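PDB 5T8V: sister chromatid cohesion protein from Chaetomium thermophilum, which probably loads cohesin onto chromatin as the cohesin loader Scc2, of which this chain is the C-terminal HEAT-repeat fragment. Local coordinates for residues S1074-L1079 / V1145-S1150; S1081-S1086 / N1152-V1157; A1055-F1060 / T1122-K1127. All coordinates share one frame; numbering follows the deposited sequence.

In the fold
All three contacts lie on the same side of the chain's centre, 48 to 59 Å from it. Contacts 1 and 2 join the same two helices, 1065-1086 and 1139-1154, with centres about 9 Å apart. A probable hydrogen bond of 2.6 Å between Ser1150 OG and Glu1083 OE2 ties them together. Contact 3 pairs helix 1050-1062 with helix 1115-1133. Its centre is about 13 Å from that of contact 1 and about 19 Å from that of contact 2. In chain order the four helices pair first with third and second with fourth. Leu1079 CD2 of contact 1 lies 4.2 Å from Thr1122 OG1 of contact 3, and Val1157 CG2 of contact 2 lies 3.6 Å from Leu1126 CD2.

Contact 1: residues S1074-L1079 / V1145-S1150; sequences SLKEFL and VEVLAS
Leu1079 and Val1147 form the apolar centre of this contact. Leu1079 CD1 lies 3.7 Å from Val1147 CG1, and the two side chains cross at about a right angle. The other branch of the valine, CG2, packs 3.9 Å from Lys1076 CB. Val1147 thus reaches both residues with one methyl each. CG1 stands anti to the backbone N (chi1 169°), while CG2 takes the place beside it.

Lys1076 continues past the valine to Glu1146. Its CG is anti to the backbone N (chi1 -178°), and the chain bends further out, at chi3. Lys1076 CD comes 3.9 Å from Glu1146 CD. Lys1076 NZ stays 4.1 Å from Glu1146 OE2, beyond salt-bridge range, so any attraction between the charges is probably modest.

At the other end, Ser1150 OG sits 3.4 Å from Leu1079 CB. The hydroxyl is not left to this apolar neighbour. It is hydrogen-bonded to Glu1083, one turn further along the facing helix, and to Gln1154 of its own helix. Leu1079 also touches Ile1151, and Leu1075 rests on Ile1129 of helix 1115-1133.

The two segments run nearly the same way, at 27°, with axes 9.5 Å apart. Helix 1115-1133 follows the first in the chain and comes before the second. Such parallel packing of every other helix is characteristic of the stacked layers of a HEAT-repeat solenoid.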
loop_
_atom_site.group_PDB
_atom_site.type_symbol
_atom_site.label_atom_id
_atom_site.label_comp_id
_atom_site.label_asym_id
_atom_site.label_seq_id
_atom_site.Cartn_x
_atom_site.Cartn_y
_atom_site.Cartn_z
ATOM N N SER A 1074 40.098 -29.436 16.868
ATOM C CA SER A 1074 41.498 -29.026 16.855
ATOM C C SER A 1074 41.919 -28.583 15.460
ATOM O O SER A 1074 42.453 -27.481 15.279
ATOM C CB SER A 1074 42.383 -30.171 17.345
ATOM O OG SER A 1074 43.740 -29.772 17.408
ATOM N N LEU A 1075 41.681 -29.432 14.453
ATOM C CA LEU A 1075 42.024 -29.050 13.087
ATOM C C LEU A 1075 41.327 -27.758 12.678
ATOM O O LEU A 1075 41.900 -26.950 11.937
ATOM C CB LEU A 1075 41.660 -30.176 12.118
ATOM C CG LEU A 1075 42.291 -31.547 12.383
ATOM C CD1 LEU A 1075 41.901 -32.524 11.286
ATOM C CD2 LEU A 1075 43.807 -31.453 12.501
ATOM N N LYS A 1076 40.101 -27.541 13.156
ATOM C CA LYS A 1076 39.364 -26.333 12.805
ATOM C C LYS A 1076 40.038 -25.097 13.384
ATOM O O LYS A 1076 40.212 -24.090 12.688
ATOM C CB LYS A 1076 37.919 -26.439 13.295
ATOM C CG LYS A 1076 37.045 -25.244 12.932
ATOM C CD LYS A 1076 35.629 -25.429 13.443
ATOM C CE LYS A 1076 35.277 -24.407 14.512
ATOM N NZ LYS A 1076 34.063 -24.799 15.287
ATOM N N GLU A 1077 40.420 -25.150 14.663
ATOM C CA GLU A 1077 41.137 -24.027 15.259
ATOM C C GLU A 1077 42.449 -23.771 14.528
ATOM O O GLU A 1077 42.759 -22.631 14.158
ATOM C CB GLU A 1077 41.390 -24.293 16.743
ATOM C CG GLU A 1077 40.123 -24.421 17.570
ATOM C CD GLU A 1077 39.246 -23.190 17.475
ATOM O OE1 GLU A 1077 39.796 -22.069 17.514
ATOM O OE2 GLU A 1077 38.013 -23.345 17.346
ATOM N N PHE A 1078 43.228 -24.831 14.302
ATOM C CA PHE A 1078 44.508 -24.683 13.618
ATOM C C PHE A 1078 44.337 -24.002 12.265
ATOM O O PHE A 1078 44.992 -22.993 11.977
ATOM C CB PHE A 1078 45.166 -26.054 13.455
ATOM C CG PHE A 1078 46.345 -26.057 12.524
ATOM C CD1 PHE A 1078 47.373 -25.144 12.682
ATOM C CD2 PHE A 1078 46.431 -26.985 11.500
ATOM C CE1 PHE A 1078 48.460 -25.148 11.827
ATOM C CE2 PHE A 1078 47.516 -26.996 10.642
ATOM C CZ PHE A 1078 48.531 -26.078 10.806
ATOM N N LEU A 1079 43.452 -24.536 11.422
ATOM C CA LEU A 1079 43.294 -23.994 10.075
ATOM C C LEU A 1079 42.723 -22.579 10.104
ATOM O O LEU A 1079 43.160 -21.710 9.338
ATOM C CB LEU A 1079 42.408 -24.923 9.250
ATOM C CG LEU A 1079 43.039 -26.291 8.982
ATOM C CD1 LEU A 1079 41.987 -27.319 8.610
ATOM C CD2 LEU A 1079 44.089 -26.182 7.888
ATOM N N VAL A 1145 32.471 -30.189 7.186
ATOM C CA VAL A 1145 32.474 -29.266 6.056
ATOM C C VAL A 1145 33.015 -27.908 6.461
ATOM O O VAL A 1145 33.503 -27.158 5.611
ATOM C CB VAL A 1145 31.060 -29.122 5.450
ATOM C CG1 VAL A 1145 30.100 -28.587 6.473
ATOM C CG2 VAL A 1145 31.083 -28.216 4.224
ATOM N N GLU A 1146 32.924 -27.557 7.743
ATOM C CA GLU A 1146 33.508 -26.303 8.201
ATOM C C GLU A 1146 35.027 -26.374 8.183
ATOM O O GLU A 1146 35.694 -25.343 8.029
ATOM C CB GLU A 1146 32.999 -25.967 9.602
ATOM C CG GLU A 1146 33.250 -24.534 10.030
ATOM C CD GLU A 1146 32.554 -24.190 11.332
ATOM O OE1 GLU A 1146 31.821 -25.053 11.858
ATOM O OE2 GLU A 1146 32.740 -23.060 11.828
ATOM N N VAL A 1147 35.588 -27.574 8.335
ATOM C CA VAL A 1147 37.025 -27.755 8.151
ATOM C C VAL A 1147 37.384 -27.754 6.669
ATOM O O VAL A 1147 38.357 -27.112 6.256
ATOM C CB VAL A 1147 37.485 -29.047 8.849
ATOM C CG1 VAL A 1147 38.920 -29.405 8.461
ATOM C CG2 VAL A 1147 37.373 -28.894 10.357
ATOM N N LEU A 1148 36.609 -28.468 5.845
ATOM C CA LEU A 1148 36.925 -28.534 4.419
ATOM C C LEU A 1148 36.819 -27.167 3.760
ATOM O O LEU A 1148 37.593 -26.848 2.852
ATOM C CB LEU A 1148 36.006 -29.529 3.711
ATOM C CG LEU A 1148 36.663 -30.876 3.420
ATOM C CD1 LEU A 1148 37.081 -31.519 4.720
ATOM C CD2 LEU A 1148 35.715 -31.785 2.655
ATOM N N ALA A 1149 35.856 -26.350 4.191
ATOM C CA ALA A 1149 35.730 -25.010 3.632
ATOM C C ALA A 1149 37.003 -24.211 3.859
ATOM O O ALA A 1149 37.473 -23.512 2.957
ATOM C CB ALA A 1149 34.526 -24.295 4.245
ATOM N N SER A 1150 37.583 -24.312 5.056
ATOM C CA SER A 1150 38.855 -23.651 5.320
ATOM C C SER A 1150 39.962 -24.240 4.455
ATOM O O SER A 1150 40.706 -23.507 3.788
ATOM C CB SER A 1150 39.205 -23.775 6.805
ATOM O OG SER A 1150 40.456 -23.176 7.088
#

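Contact 2: residues S1081-S1086 / N1152-V1157; sequences SEEKRS and NRQGLV
Glu1083 and Arg1153 meet in a salt bridge, their side chains crossing at about a right angle. The carboxylate and guanidinium planes are turned 84° apart. Glu1083 CG is anti to the carbonyl carbon, and the extended chain beyond it carries the carboxylate across. Arg1153 NH2 gives the main hydrogen bond, 2.7 Å to Glu1083 OE1 and fairly straight (161°). It arrives on the syn side of that oxygen, 20° out of the carboxylate plane. OE1 itself lies at the edge of the guanidinium, near its plane. Arg1153 NE adds a weak, bent bond to the same oxygen at 3.3 Å. Arg1153 NH2 is also 2.9 Å from Glu1083 OE2.

Glu1083 OE2 is hydrogen-bonded to Ser1150 OG, so the carboxylate has a second partner. Gln1154 lies against the stem of the glutamate, its amide plane perpendicular to the carboxylate. Gln1154 NE2 is 3.3 Å from Glu1083 CG and hydrogen-bonded to Ser1150. Gln1154 OE1 lies 3.7 Å from Glu1082 CB. An alanine in place of Glu1083 would probably leave the Arg1153 guanidinium without its mate here, take one partner from Ser1150 and open a gap beside the Gln1154 amide.

The contact is at the surface, where helix 1065-1086 meets the end of helix 1139-1154. Gly1155, the first residue after the latter, has a positive phi that calls for glycine. Beyond it, Leu1156 packs on Ala1118 and Val1157 on Leu1126, both of helix 1115-1133.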
loop_
_atom_site.group_PDB
_atom_site.type_symbol
_atom_site.label_atom_id
_atom_site.label_comp_id
_atom_site.label_asym_id
_atom_site.label_seq_id
_atom_site.Cartn_x
_atom_site.Cartn_y
_atom_site.Cartn_z
ATOM N N SER A 1081 43.015 -20.235 12.486
ATOM C CA SER A 1081 44.119 -19.338 12.812
ATOM C C SER A 1081 45.104 -19.239 11.654
ATOM O O SER A 1081 45.715 -18.183 11.446
ATOM C CB SER A 1081 44.829 -19.808 14.083
ATOM O OG SER A 1081 45.428 -21.076 13.897
ATOM N N GLU A 1082 45.264 -20.319 10.885
ATOM C CA GLU A 1082 46.088 -20.264 9.685
ATOM C C GLU A 1082 45.479 -19.372 8.612
ATOM O O GLU A 1082 46.181 -18.995 7.668
ATOM C CB GLU A 1082 46.306 -21.672 9.128
ATOM C CG GLU A 1082 47.346 -22.479 9.883
ATOM C CD GLU A 1082 48.764 -22.078 9.526
ATOM O OE1 GLU A 1082 49.077 -22.020 8.319
ATOM O OE2 GLU A 1082 49.563 -21.813 10.450
ATOM N N GLU A 1083 44.195 -19.030 8.729
ATOM C CA GLU A 1083 43.589 -18.065 7.818
ATOM C C GLU A 1083 43.685 -16.640 8.346
ATOM O O GLU A 1083 43.997 -15.721 7.582
ATOM C CB GLU A 1083 42.128 -18.424 7.554
ATOM C CG GLU A 1083 41.967 -19.641 6.676
ATOM C CD GLU A 1083 40.529 -19.892 6.282
ATOM O OE1 GLU A 1083 39.680 -19.008 6.523
ATOM O OE2 GLU A 1083 40.249 -20.975 5.734
ATOM N N LYS A 1084 43.417 -16.429 9.638
ATOM C CA LYS A 1084 43.691 -15.123 10.229
ATOM C C LYS A 1084 45.140 -14.720 9.997
ATOM O O LYS A 1084 45.442 -13.531 9.843
ATOM C CB LYS A 1084 43.387 -15.138 11.728
ATOM C CG LYS A 1084 41.948 -15.473 12.079
ATOM C CD LYS A 1084 41.760 -15.534 13.587
ATOM C CE LYS A 1084 40.375 -16.033 13.962
ATOM N NZ LYS A 1084 40.228 -16.195 15.435
ATOM N N ARG A 1085 46.044 -15.699 9.967
ATOM C CA ARG A 1085 47.452 -15.474 9.674
ATOM C C ARG A 1085 47.634 -14.854 8.295
ATOM O O ARG A 1085 48.087 -13.710 8.176
ATOM C CB ARG A 1085 48.207 -16.803 9.771
ATOM C CG ARG A 1085 49.639 -16.788 9.243
ATOM C CD ARG A 1085 50.227 -18.192 9.229
ATOM N NE ARG A 1085 49.424 -19.110 8.419
ATOM C CZ ARG A 1085 49.568 -19.290 7.108
ATOM N NH1 ARG A 1085 50.492 -18.621 6.430
ATOM N NH2 ARG A 1085 48.782 -20.148 6.469
ATOM N N SER A 1086 47.282 -15.601 7.246
ATOM C CA SER A 1086 47.525 -15.138 5.883
ATOM C C SER A 1086 46.739 -13.866 5.584
ATOM O O SER A 1086 47.308 -12.861 5.142
ATOM C CB SER A 1086 47.164 -16.241 4.887
ATOM O OG SER A 1086 48.003 -17.370 5.053
ATOM N N ASN A 1152 39.839 -25.476 1.681
ATOM C CA ASN A 1152 39.690 -25.060 0.292
ATOM C C ASN A 1152 39.961 -23.569 0.119
ATOM O O ASN A 1152 40.601 -23.163 -0.857
ATOM C CB ASN A 1152 38.287 -25.414 -0.205
ATOM C CG ASN A 1152 38.111 -25.160 -1.688
ATOM O OD1 ASN A 1152 38.608 -25.917 -2.522
ATOM N ND2 ASN A 1152 37.392 -24.095 -2.025
ATOM N N ARG A 1153 39.485 -22.744 1.055
ATOM C CA ARG A 1153 39.742 -21.309 0.976
ATOM C C ARG A 1153 41.231 -21.005 1.030
ATOM O O ARG A 1153 41.687 -20.034 0.415
ATOM C CB ARG A 1153 39.019 -20.576 2.108
ATOM C CG ARG A 1153 37.505 -20.531 1.963
ATOM C CD ARG A 1153 36.874 -19.539 2.929
ATOM N NE ARG A 1153 37.383 -19.676 4.294
ATOM C CZ ARG A 1153 36.915 -20.534 5.197
ATOM N NH1 ARG A 1153 35.920 -21.357 4.893
ATOM N NH2 ARG A 1153 37.447 -20.572 6.412
ATOM N N GLN A 1154 42.004 -21.814 1.755
ATOM C CA GLN A 1154 43.441 -21.576 1.838
ATOM C C GLN A 1154 44.179 -22.095 0.611
ATOM O O GLN A 1154 45.219 -21.539 0.242
ATOM C CB GLN A 1154 44.006 -22.229 3.096
ATOM C CG GLN A 1154 43.448 -21.679 4.389
ATOM C CD GLN A 1154 44.049 -22.347 5.607
ATOM O OE1 GLN A 1154 45.260 -22.562 5.678
ATOM N NE2 GLN A 1154 43.204 -22.689 6.571
ATOM N N GLY A 1155 43.671 -23.150 -0.020
ATOM C CA GLY A 1155 44.307 -23.700 -1.198
ATOM C C GLY A 1155 45.296 -24.809 -0.930
ATOM O O GLY A 1155 46.228 -24.997 -1.721
ATOM N N LEU A 1156 45.127 -25.555 0.165
ATOM C CA LEU A 1156 46.020 -26.672 0.452
ATOM C C LEU A 1156 45.742 -27.877 -0.435
ATOM O O LEU A 1156 46.642 -28.696 -0.648
ATOM C CB LEU A 1156 45.902 -27.087 1.917
ATOM C CG LEU A 1156 46.501 -26.121 2.939
ATOM C CD1 LEU A 1156 45.408 -25.427 3.714
ATOM C CD2 LEU A 1156 47.442 -26.846 3.874
ATOM N N VAL A 1157 44.522 -28.004 -0.949
ATOM C CA VAL A 1157 44.133 -29.129 -1.789
ATOM C C VAL A 1157 43.746 -28.599 -3.162
ATOM O O VAL A 1157 43.286 -27.462 -3.303
ATOM C CB VAL A 1157 42.976 -29.929 -1.152
ATOM C CG1 VAL A 1157 41.706 -29.082 -1.074
ATOM C CG2 VAL A 1157 42.731 -31.220 -1.910
#

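Contact 3: residues A1055-F1060 / T1122-K1127; sequences AFQQVF and THRFLK
Phe1125 reaches across to Phe1056 and Phe1060 to form an aromatic cluster. It joins two nearly parallel helices of the HEAT-repeat array, whose segments lie at 12° with axes 10.9 Å apart.

The side chain of Phe1125 leaves its helix with CG anti to the carbonyl carbon (chi1 -58°). The ring reaches toward helix 1050-1062. Phe1125 CB and CG come first, and both have Phe1060 CE2 as their neighbour, at 4.1 Å from CB. Next is Phe1125 CD1, 3.3 Å from the same Phe1060 CE2. The Phe1060 ring receives this atom at its edge, although the two rings meet obliquely.

Further out, Phe1125 CE1 has the backbone N of Gln1057 at 3.8 Å, near the ring plane. CE1 also packs on Phe1056 CB. At the tip, Phe1125 CZ is 3.5 Å from Phe1056 CB and reaches the edge of the Phe1056 ring at CD2. Those two rings form an offset edge-to-face pair, with the edge of Phe1056 toward the face of Phe1125. Their centroids are 6.0 Å apart and their planes are at 60°.

Helix 1065-1086 backs the cluster, since Val1071 touches both Phe1056 and Phe1060. Arg1124 CG lies over the centre of one face of Phe1125, and the arginine makes a cation-pi contact with Tyr1053. The same Arg1124 CG has Gln1057 NE2 3.5 Å away.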
loop_
_atom_site.group_PDB
_atom_site.type_symbol
_atom_site.label_atom_id
_atom_site.label_comp_id
_atom_site.label_asym_id
_atom_site.label_seq_id
_atom_site.Cartn_x
_atom_site.Cartn_y
_atom_site.Cartn_z
ATOM N N ALA A 1055 47.242 -41.813 16.307
ATOM C CA ALA A 1055 46.044 -41.748 17.134
ATOM C C ALA A 1055 44.896 -41.084 16.386
ATOM O O ALA A 1055 43.736 -41.476 16.552
ATOM C CB ALA A 1055 46.342 -41.003 18.435
ATOM N N PHE A 1056 45.193 -40.077 15.561
ATOM C CA PHE A 1056 44.145 -39.463 14.749
ATOM C C PHE A 1056 43.609 -40.450 13.718
ATOM O O PHE A 1056 42.391 -40.619 13.578
ATOM C CB PHE A 1056 44.680 -38.202 14.063
ATOM C CG PHE A 1056 44.850 -37.016 14.985
ATOM C CD1 PHE A 1056 44.561 -37.106 16.340
ATOM C CD2 PHE A 1056 45.293 -35.801 14.486
ATOM C CE1 PHE A 1056 44.717 -36.011 17.171
ATOM C CE2 PHE A 1056 45.450 -34.704 15.315
ATOM C CZ PHE A 1056 45.161 -34.810 16.657
ATOM N N GLN A 1057 44.505 -41.111 12.982
ATOM C CA GLN A 1057 44.072 -42.149 12.053
ATOM C C GLN A 1057 43.261 -43.219 12.771
ATOM O O GLN A 1057 42.249 -43.697 12.246
ATOM C CB GLN A 1057 45.281 -42.775 11.356
ATOM C CG GLN A 1057 45.766 -42.010 10.132
ATOM C CD GLN A 1057 44.793 -42.085 8.970
ATOM O OE1 GLN A 1057 43.666 -42.560 9.117
ATOM N NE2 GLN A 1057 45.227 -41.619 7.805
ATOM N N GLN A 1058 43.690 -43.607 13.974
ATOM C CA GLN A 1058 42.921 -44.570 14.754
ATOM C C GLN A 1058 41.523 -44.041 15.045
ATOM O O GLN A 1058 40.534 -44.775 14.933
ATOM C CB GLN A 1058 43.657 -44.890 16.055
ATOM C CG GLN A 1058 43.072 -46.061 16.836
ATOM C CD GLN A 1058 43.101 -47.370 16.063
ATOM O OE1 GLN A 1058 42.176 -48.175 16.158
ATOM N NE2 GLN A 1058 44.167 -47.593 15.301
ATOM N N VAL A 1059 41.422 -42.763 15.414
ATOM C CA VAL A 1059 40.124 -42.151 15.688
ATOM C C VAL A 1059 39.225 -42.260 14.463
ATOM O O VAL A 1059 38.110 -42.792 14.529
ATOM C CB VAL A 1059 40.306 -40.686 16.121
ATOM C CG1 VAL A 1059 38.999 -39.907 16.017
ATOM C CG2 VAL A 1059 40.840 -40.618 17.540
ATOM N N PHE A 1060 39.700 -41.750 13.324
ATOM C CA PHE A 1060 38.880 -41.763 12.118
ATOM C C PHE A 1060 38.520 -43.181 11.697
ATOM O O PHE A 1060 37.431 -43.410 11.159
ATOM C CB PHE A 1060 39.606 -41.035 10.987
ATOM C CG PHE A 1060 39.732 -39.552 11.204
ATOM C CD1 PHE A 1060 38.617 -38.782 11.489
ATOM C CD2 PHE A 1060 40.968 -38.930 11.131
ATOM C CE1 PHE A 1060 38.730 -37.421 11.691
ATOM C CE2 PHE A 1060 41.088 -37.569 11.334
ATOM C CZ PHE A 1060 39.968 -36.813 11.613
ATOM N N THR A 1122 46.568 -32.134 6.279
ATOM C CA THR A 1122 45.408 -31.947 5.411
ATOM C C THR A 1122 45.290 -33.088 4.409
ATOM O O THR A 1122 44.212 -33.666 4.227
ATOM C CB THR A 1122 45.510 -30.605 4.681
ATOM O OG1 THR A 1122 45.351 -29.536 5.622
ATOM C CG2 THR A 1122 44.438 -30.482 3.600
ATOM N N HIS A 1123 46.393 -33.423 3.740
ATOM C CA HIS A 1123 46.350 -34.505 2.766
ATOM C C HIS A 1123 46.132 -35.850 3.443
ATOM O O HIS A 1123 45.390 -36.693 2.926
ATOM C CB HIS A 1123 47.630 -34.519 1.931
ATOM C CG HIS A 1123 47.569 -33.633 0.726
ATOM N ND1 HIS A 1123 46.921 -34.001 -0.434
ATOM C CD2 HIS A 1123 48.066 -32.393 0.502
ATOM C CE1 HIS A 1123 47.024 -33.028 -1.322
ATOM N NE2 HIS A 1123 47.715 -32.041 -0.779
ATOM N N ARG A 1124 46.761 -36.076 4.600
ATOM C CA ARG A 1124 46.575 -37.361 5.269
ATOM C C ARG A 1124 45.110 -37.602 5.623
ATOM O O ARG A 1124 44.600 -38.715 5.446
ATOM C CB ARG A 1124 47.441 -37.446 6.522
ATOM C CG ARG A 1124 47.145 -38.674 7.398
ATOM C CD ARG A 1124 48.378 -39.513 7.643
ATOM N NE ARG A 1124 49.502 -38.709 8.107
ATOM C CZ ARG A 1124 50.742 -39.165 8.238
ATOM N NH1 ARG A 1124 51.030 -40.426 7.941
ATOM N NH2 ARG A 1124 51.698 -38.354 8.665
ATOM N N PHE A 1125 44.417 -36.581 6.124
ATOM C CA PHE A 1125 43.077 -36.764 6.670
ATOM C C PHE A 1125 41.964 -36.280 5.746
ATOM O O PHE A 1125 40.790 -36.337 6.133
ATOM C CB PHE A 1125 42.971 -36.051 8.020
ATOM C CG PHE A 1125 43.979 -36.522 9.030
ATOM C CD1 PHE A 1125 43.894 -37.794 9.572
ATOM C CD2 PHE A 1125 45.011 -35.694 9.438
ATOM C CE1 PHE A 1125 44.819 -38.232 10.501
ATOM C CE2 PHE A 1125 45.939 -36.127 10.365
ATOM C CZ PHE A 1125 45.843 -37.398 10.897
ATOM N N LEU A 1126 42.292 -35.827 4.534
ATOM C CA LEU A 1126 41.266 -35.294 3.642
ATOM C C LEU A 1126 40.150 -36.308 3.413
ATOM O O LEU A 1126 38.964 -35.973 3.511
ATOM C CB LEU A 1126 41.889 -34.881 2.308
ATOM C CG LEU A 1126 40.915 -34.279 1.289
ATOM C CD1 LEU A 1126 40.342 -32.964 1.796
ATOM C CD2 LEU A 1126 41.594 -34.085 -0.053
ATOM N N LYS A 1127 40.512 -37.554 3.100
ATOM C CA LYS A 1127 39.499 -38.568 2.819
ATOM C C LYS A 1127 38.547 -38.740 3.997
ATOM O O LYS A 1127 37.325 -38.805 3.816
ATOM C CB LYS A 1127 40.171 -39.896 2.475
ATOM C CG LYS A 1127 41.043 -39.842 1.229
ATOM C CD LYS A 1127 41.726 -41.176 0.967
ATOM C CE LYS A 1127 42.559 -41.140 -0.305
ATOM N NZ LYS A 1127 43.244 -42.440 -0.565
#